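Local coordinates for legionella ubiquitin-specific protease A domain-containing protein (Legionella pneumophila subsp. pneumophila, PDB 5DGG) that probably acts as a ubiquitin-specific cysteine protease, the chain being the central domain of a longer bacterial protein, at residues A[86-90]-A[127-132]; A[122-126]-A[162-167]. All coordinates share one frame; numbering follows the deposited sequence.

Contact 1 of 2, residues A[86-90]-A[127-132]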
loop_
_atom_site.group_PDB
_atom_site.type_symbol
_atom_site.label_atom_id
_atom_site.label_comp_id
_atom_site.label_asym_id
_atom_site.label_seq_id
_atom_site.Cartn_x
_atom_site.Cartn_y
_atom_site.Cartn_z
ATOM N N PHE A 86 0.456 2.324 -6.758
ATOM C CA PHE A 86 -0.640 1.421 -7.169
ATOM C C PHE A 86 -1.990 2.112 -6.982
ATOM O O PHE A 86 -2.302 2.597 -5.910
ATOM C CB PHE A 86 -0.602 0.130 -6.338
ATOM C CG PHE A 86 -1.805 -0.744 -6.481
ATOM C CD1 PHE A 86 -1.938 -1.584 -7.565
ATOM C CD2 PHE A 86 -2.813 -0.712 -5.521
ATOM C CE1 PHE A 86 -3.045 -2.409 -7.682
ATOM C CE2 PHE A 86 -3.899 -1.538 -5.624
ATOM C CZ PHE A 86 -4.011 -2.404 -6.708
ATOM N N ASP A 87 -2.772 2.155 -8.044
ATOM C CA ASP A 87 -4.125 2.654 -7.955
ATOM C C ASP A 87 -5.098 1.529 -8.373
ATOM O O ASP A 87 -4.989 0.976 -9.480
ATOM C CB ASP A 87 -4.227 3.848 -8.885
ATOM C CG ASP A 87 -5.556 4.554 -8.800
ATOM O OD1 ASP A 87 -6.594 3.892 -8.631
ATOM O OD2 ASP A 87 -5.567 5.795 -8.944
ATOM N N PRO A 88 -6.045 1.155 -7.482
ATOM C CA PRO A 88 -7.030 0.123 -7.794
ATOM C C PRO A 88 -7.742 0.315 -9.148
ATOM O O PRO A 88 -8.180 -0.679 -9.755
ATOM C CB PRO A 88 -8.023 0.254 -6.646
ATOM C CG PRO A 88 -7.178 0.708 -5.511
ATOM C CD PRO A 88 -6.196 1.640 -6.114
ATOM N N TYR A 89 -7.848 1.538 -9.636
ATOM C CA TYR A 89 -8.611 1.783 -10.904
ATOM C C TYR A 89 -7.760 1.485 -12.113
ATOM O O TYR A 89 -8.281 1.229 -13.191
ATOM C CB TYR A 89 -9.115 3.221 -11.045
ATOM C CG TYR A 89 -10.397 3.564 -10.320
ATOM C CD1 TYR A 89 -10.849 2.825 -9.243
ATOM C CD2 TYR A 89 -11.133 4.679 -10.698
ATOM C CE1 TYR A 89 -11.978 3.217 -8.524
ATOM C CE2 TYR A 89 -12.293 5.047 -10.023
ATOM C CZ TYR A 89 -12.719 4.306 -8.945
ATOM O OH TYR A 89 -13.861 4.681 -8.263
ATOM N N GLY A 90 -6.449 1.520 -11.936
ATOM C CA GLY A 90 -5.533 1.312 -13.039
ATOM C C GLY A 90 -4.386 2.285 -12.903
ATOM O O GLY A 90 -4.473 3.246 -12.138
ATOM N N GLY A 127 -13.163 -0.488 -10.753
ATOM C CA GLY A 127 -13.410 0.901 -11.097
ATOM C C GLY A 127 -14.536 1.548 -10.303
ATOM O O GLY A 127 -15.139 2.486 -10.783
ATOM N N ASP A 128 -14.821 1.050 -9.102
ATOM C CA ASP A 128 -15.847 1.613 -8.197
ATOM C C ASP A 128 -15.170 2.175 -6.930
ATOM O O ASP A 128 -14.221 1.570 -6.414
ATOM C CB ASP A 128 -16.822 0.525 -7.765
ATOM C CG ASP A 128 -17.682 0.012 -8.904
ATOM O OD1 ASP A 128 -17.885 0.753 -9.872
ATOM O OD2 ASP A 128 -18.160 -1.137 -8.812
ATOM N N ALA A 129 -15.671 3.276 -6.395
ATOM C CA ALA A 129 -14.992 3.917 -5.260
ATOM C C ALA A 129 -14.902 3.007 -4.024
ATOM O O ALA A 129 -13.848 2.940 -3.347
ATOM C CB ALA A 129 -15.697 5.233 -4.909
ATOM N N TYR A 130 -16.002 2.293 -3.736
ATOM C CA TYR A 130 -16.108 1.593 -2.461
ATOM C C TYR A 130 -15.043 0.516 -2.222
ATOM O O TYR A 130 -14.788 0.206 -1.087
ATOM C CB TYR A 130 -17.499 0.984 -2.242
ATOM C CG TYR A 130 -17.758 -0.303 -2.976
ATOM C CD1 TYR A 130 -17.673 -1.537 -2.319
ATOM C CD2 TYR A 130 -18.116 -0.311 -4.325
ATOM C CE1 TYR A 130 -17.896 -2.732 -2.990
ATOM C CE2 TYR A 130 -18.330 -1.503 -4.997
ATOM C CZ TYR A 130 -18.231 -2.703 -4.319
ATOM O OH TYR A 130 -18.493 -3.881 -4.967
ATOM N N SER A 131 -14.464 -0.068 -3.278
ATOM C CA SER A 131 -13.594 -1.223 -3.107
ATOM C C SER A 131 -12.082 -0.873 -3.187
ATOM O O SER A 131 -11.278 -1.770 -3.183
ATOM C CB SER A 131 -13.937 -2.308 -4.113
ATOM O OG SER A 131 -13.810 -1.840 -5.448
ATOM N N CYS A 132 -11.710 0.411 -3.183
ATOM C CA CYS A 132 -10.307 0.781 -3.362
ATOM C C CYS A 132 -9.481 0.266 -2.189
ATOM O O CYS A 132 -8.386 -0.157 -2.385
ATOM C CB CYS A 132 -10.141 2.288 -3.516
ATOM S SG CYS A 132 -10.726 2.975 -5.084
HETATM O O HOH W 1 -10.909 -1.049 -9.124
#

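Contact 2 of 2, residues A[122-126]-A[162-167]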
loop_
_atom_site.group_PDB
_atom_site.type_symbol
_atom_site.label_atom_id
_atom_site.label_comp_id
_atom_site.label_asym_id
_atom_site.label_seq_id
_atom_site.Cartn_x
_atom_site.Cartn_y
_atom_site.Cartn_z
ATOM N N PRO A 122 -4.312 -3.143 -10.830
ATOM C CA PRO A 122 -4.520 -4.563 -10.744
ATOM C C PRO A 122 -4.866 -5.232 -12.067
ATOM O O PRO A 122 -5.250 -4.577 -13.015
ATOM C CB PRO A 122 -5.725 -4.687 -9.778
ATOM C CG PRO A 122 -6.488 -3.438 -10.025
ATOM C CD PRO A 122 -5.491 -2.374 -10.400
ATOM N N LYS A 123 -4.753 -6.545 -12.081
ATOM C CA LYS A 123 -5.178 -7.357 -13.246
ATOM C C LYS A 123 -6.659 -7.191 -13.520
ATOM O O LYS A 123 -7.062 -7.071 -14.680
ATOM C CB LYS A 123 -4.906 -8.825 -13.002
ATOM C CG LYS A 123 -3.436 -9.153 -12.873
ATOM C CD LYS A 123 -3.192 -10.661 -12.837
ATOM C CE LYS A 123 -1.710 -10.934 -13.062
ATOM N NZ LYS A 123 -1.287 -12.207 -12.428
ATOM N N HIS A 124 -7.469 -7.157 -12.461
ATOM C CA HIS A 124 -8.937 -7.127 -12.617
ATOM C C HIS A 124 -9.586 -5.955 -11.849
ATOM O O HIS A 124 -10.299 -6.144 -10.847
ATOM C CB HIS A 124 -9.553 -8.478 -12.184
ATOM C CG HIS A 124 -8.800 -9.679 -12.664
ATOM N ND1 HIS A 124 -8.860 -10.142 -13.957
ATOM C CD2 HIS A 124 -7.965 -10.518 -12.011
ATOM C CE1 HIS A 124 -8.092 -11.209 -14.086
ATOM N NE2 HIS A 124 -7.558 -11.472 -12.911
ATOM N N PRO A 125 -9.367 -4.727 -12.323
ATOM C CA PRO A 125 -9.906 -3.575 -11.619
ATOM C C PRO A 125 -11.419 -3.556 -11.703
ATOM O O PRO A 125 -11.983 -4.050 -12.688
ATOM C CB PRO A 125 -9.344 -2.395 -12.395
ATOM C CG PRO A 125 -9.084 -2.925 -13.752
ATOM C CD PRO A 125 -8.653 -4.339 -13.541
ATOM N N GLN A 126 -12.075 -3.018 -10.679
ATOM C CA GLN A 126 -13.532 -2.900 -10.684
ATOM C C GLN A 126 -13.961 -1.494 -11.118
ATOM O O GLN A 126 -15.013 -1.331 -11.732
ATOM C CB GLN A 126 -14.071 -3.251 -9.298
ATOM C CG GLN A 126 -15.545 -2.948 -9.086
ATOM C CD GLN A 126 -16.078 -3.453 -7.743
ATOM O OE1 GLN A 126 -15.365 -3.489 -6.744
ATOM N NE2 GLN A 126 -17.362 -3.834 -7.717
ATOM N N LEU A 162 -7.808 -11.572 -5.196
ATOM C CA LEU A 162 -7.414 -10.433 -6.040
ATOM C C LEU A 162 -6.866 -10.863 -7.385
ATOM O O LEU A 162 -7.285 -10.361 -8.441
ATOM C CB LEU A 162 -6.335 -9.604 -5.342
ATOM C CG LEU A 162 -5.657 -8.512 -6.206
ATOM C CD1 LEU A 162 -6.608 -7.400 -6.493
ATOM C CD2 LEU A 162 -4.473 -7.933 -5.474
ATOM N N ASP A 163 -5.921 -11.786 -7.365
ATOM C CA ASP A 163 -5.227 -12.154 -8.594
ATOM C C ASP A 163 -6.106 -12.799 -9.651
ATOM O O ASP A 163 -5.907 -12.592 -10.861
ATOM C CB ASP A 163 -4.111 -13.129 -8.277
ATOM C CG ASP A 163 -3.181 -13.313 -9.435
ATOM O OD1 ASP A 163 -2.415 -12.385 -9.738
ATOM O OD2 ASP A 163 -3.231 -14.375 -10.080
ATOM N N ASN A 164 -7.067 -13.608 -9.202
ATOM C CA ASN A 164 -7.901 -14.351 -10.139
ATOM C C ASN A 164 -9.228 -13.735 -10.404
ATOM O O ASN A 164 -9.721 -13.892 -11.513
ATOM C CB ASN A 164 -8.059 -15.792 -9.652
ATOM C CG ASN A 164 -6.719 -16.492 -9.599
ATOM O OD1 ASN A 164 -6.196 -16.868 -10.616
ATOM N ND2 ASN A 164 -6.122 -16.577 -8.423
ATOM N N LEU A 165 -9.807 -13.043 -9.410
ATOM C CA LEU A 165 -11.179 -12.523 -9.510
ATOM C C LEU A 165 -11.386 -11.009 -9.407
ATOM O O LEU A 165 -12.496 -10.533 -9.656
ATOM C CB LEU A 165 -12.017 -13.131 -8.401
ATOM C CG LEU A 165 -12.208 -14.638 -8.524
ATOM C CD1 LEU A 165 -12.731 -15.203 -7.199
ATOM C CD2 LEU A 165 -13.163 -14.917 -9.680
ATOM N N GLY A 166 -10.379 -10.269 -8.951
ATOM C CA GLY A 166 -10.590 -8.854 -8.606
ATOM C C GLY A 166 -11.676 -8.824 -7.553
ATOM O O GLY A 166 -11.625 -9.602 -6.582
ATOM N N ASN A 167 -12.655 -7.957 -7.750
ATOM C CA ASN A 167 -13.842 -7.915 -6.883
ATOM C C ASN A 167 -15.133 -8.226 -7.634
ATOM O O ASN A 167 -16.220 -7.738 -7.302
ATOM C CB ASN A 167 -13.944 -6.587 -6.163
ATOM C CG ASN A 167 -14.950 -6.624 -5.040
ATOM O OD1 ASN A 167 -15.056 -7.626 -4.304
ATOM N ND2 ASN A 167 -15.711 -5.545 -4.907
HETATM O O HOH W 2 -6.641 -8.014 -9.885
HETATM O O HOH W 3 -13.005 -6.483 -10.034
#

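Contact 1 of 2, residues A[86-90]-A[127-132]
With CG of Y89 turned opposite its own carbonyl carbon (chi1 -82°) and SG of C132 set the same way (chi1 -72°), the phenol ring and the thiol are brought together, CE1 of Y89 lying 3.7 Å from SG of C132. The site is consistent with the His-Asp-Cys triad of Ulp1-like cysteine proteases: D87 OD1 is hydrogen-bonded to H63 NE2, C132 starts helix 132-146 and touches H63, and the family belongs to a cysteine peptidase clan, so C132 is probably the nucleophile. The sulfur approaches the Y89 ring obliquely, whereas G127 lies over one face of it in a CH-pi contact, its CA 3.9 Å from the Y89 ring centroid. At the rim of the ring the backbone from D128 to A129 passes close by. P88 packs against C132, CG 3.9 Å from CB of C132, and also touches F135 and T136 of helix 132-146. What shapes the loop is a type I turn from D87 to G90 combined with an Asx turn: D87 OD1 accepts from Y89 N at 2.9 Å, a nearly straight bond (168°), while D87 OD2 is paired with R65. One water bridges the two loops, donating to P88 O at 2.8 Å and accepting from G127 N at 2.8 Å.

Contact 2 of 2, residues A[122-126]-A[162-167]
H124 turns the edge of its imidazole against the last turn of helix 156-165, with O of L162 and O of D163 near the ring plane and O of N164 over one face. NE2 of H124 gives a weak, bent hydrogen bond to O of D163 (2.9 Å), a carbonyl close to the helix C-terminus. Alongside, the extended chain of K123 reaches past the H124 ring to D163, where NZ of K123 meets OD1 of D163 at 2.9 Å, on the syn side of the carboxylate and only slightly out of its plane, forming a salt bridge at the surface. At G166 the chain leaves the helix with positive phi, and its CA makes a CA-H...O contact with O of H124, 3.5 Å away. The loop 122-126 leads from strand 115-120 to helix 132-146, and Q126, six residues ahead of C132, probably corresponds to the oxyanion-hole glutamine of Ulp1-like cysteine proteases. Its CG lies anti to the backbone N (chi1 170°) and the chain stays extended, carrying OE1 to ND2 of N167 at 2.8 Å in an almost linear bond (175°), the two amide planes 71° apart. OE1 is also hydrogen-bonded to S131 OG, while N167 ND2 bonds to N170 OD1 too. Two waters fill in the backbone polar groups: one accepts from H124 N and donates to L162 O, the other donates to H124 O at 2.8 Å and accepts from N167 N at 2.7 Å.

Contact 1 and contact 2 draw on the same loop between strand 115-120 and helix 132-146, residues 122-126 meeting the end of helix 156-165 and residues 127-132 meeting the loop after strand 81-86. Both are partly buried, yet the centre of contact 1 is about 12 Å from the centre of the chain, that of contact 2 about 16 Å. Both use bridging water, but contact 1 otherwise relies on a ring, a thiol and a proline, and only contact 2 adds direct side-chain polar bonds across its segments, with K123 exposed and N167 buried. The two contacts touch where P88 O packs on P122 CD, 3.2 Å apart.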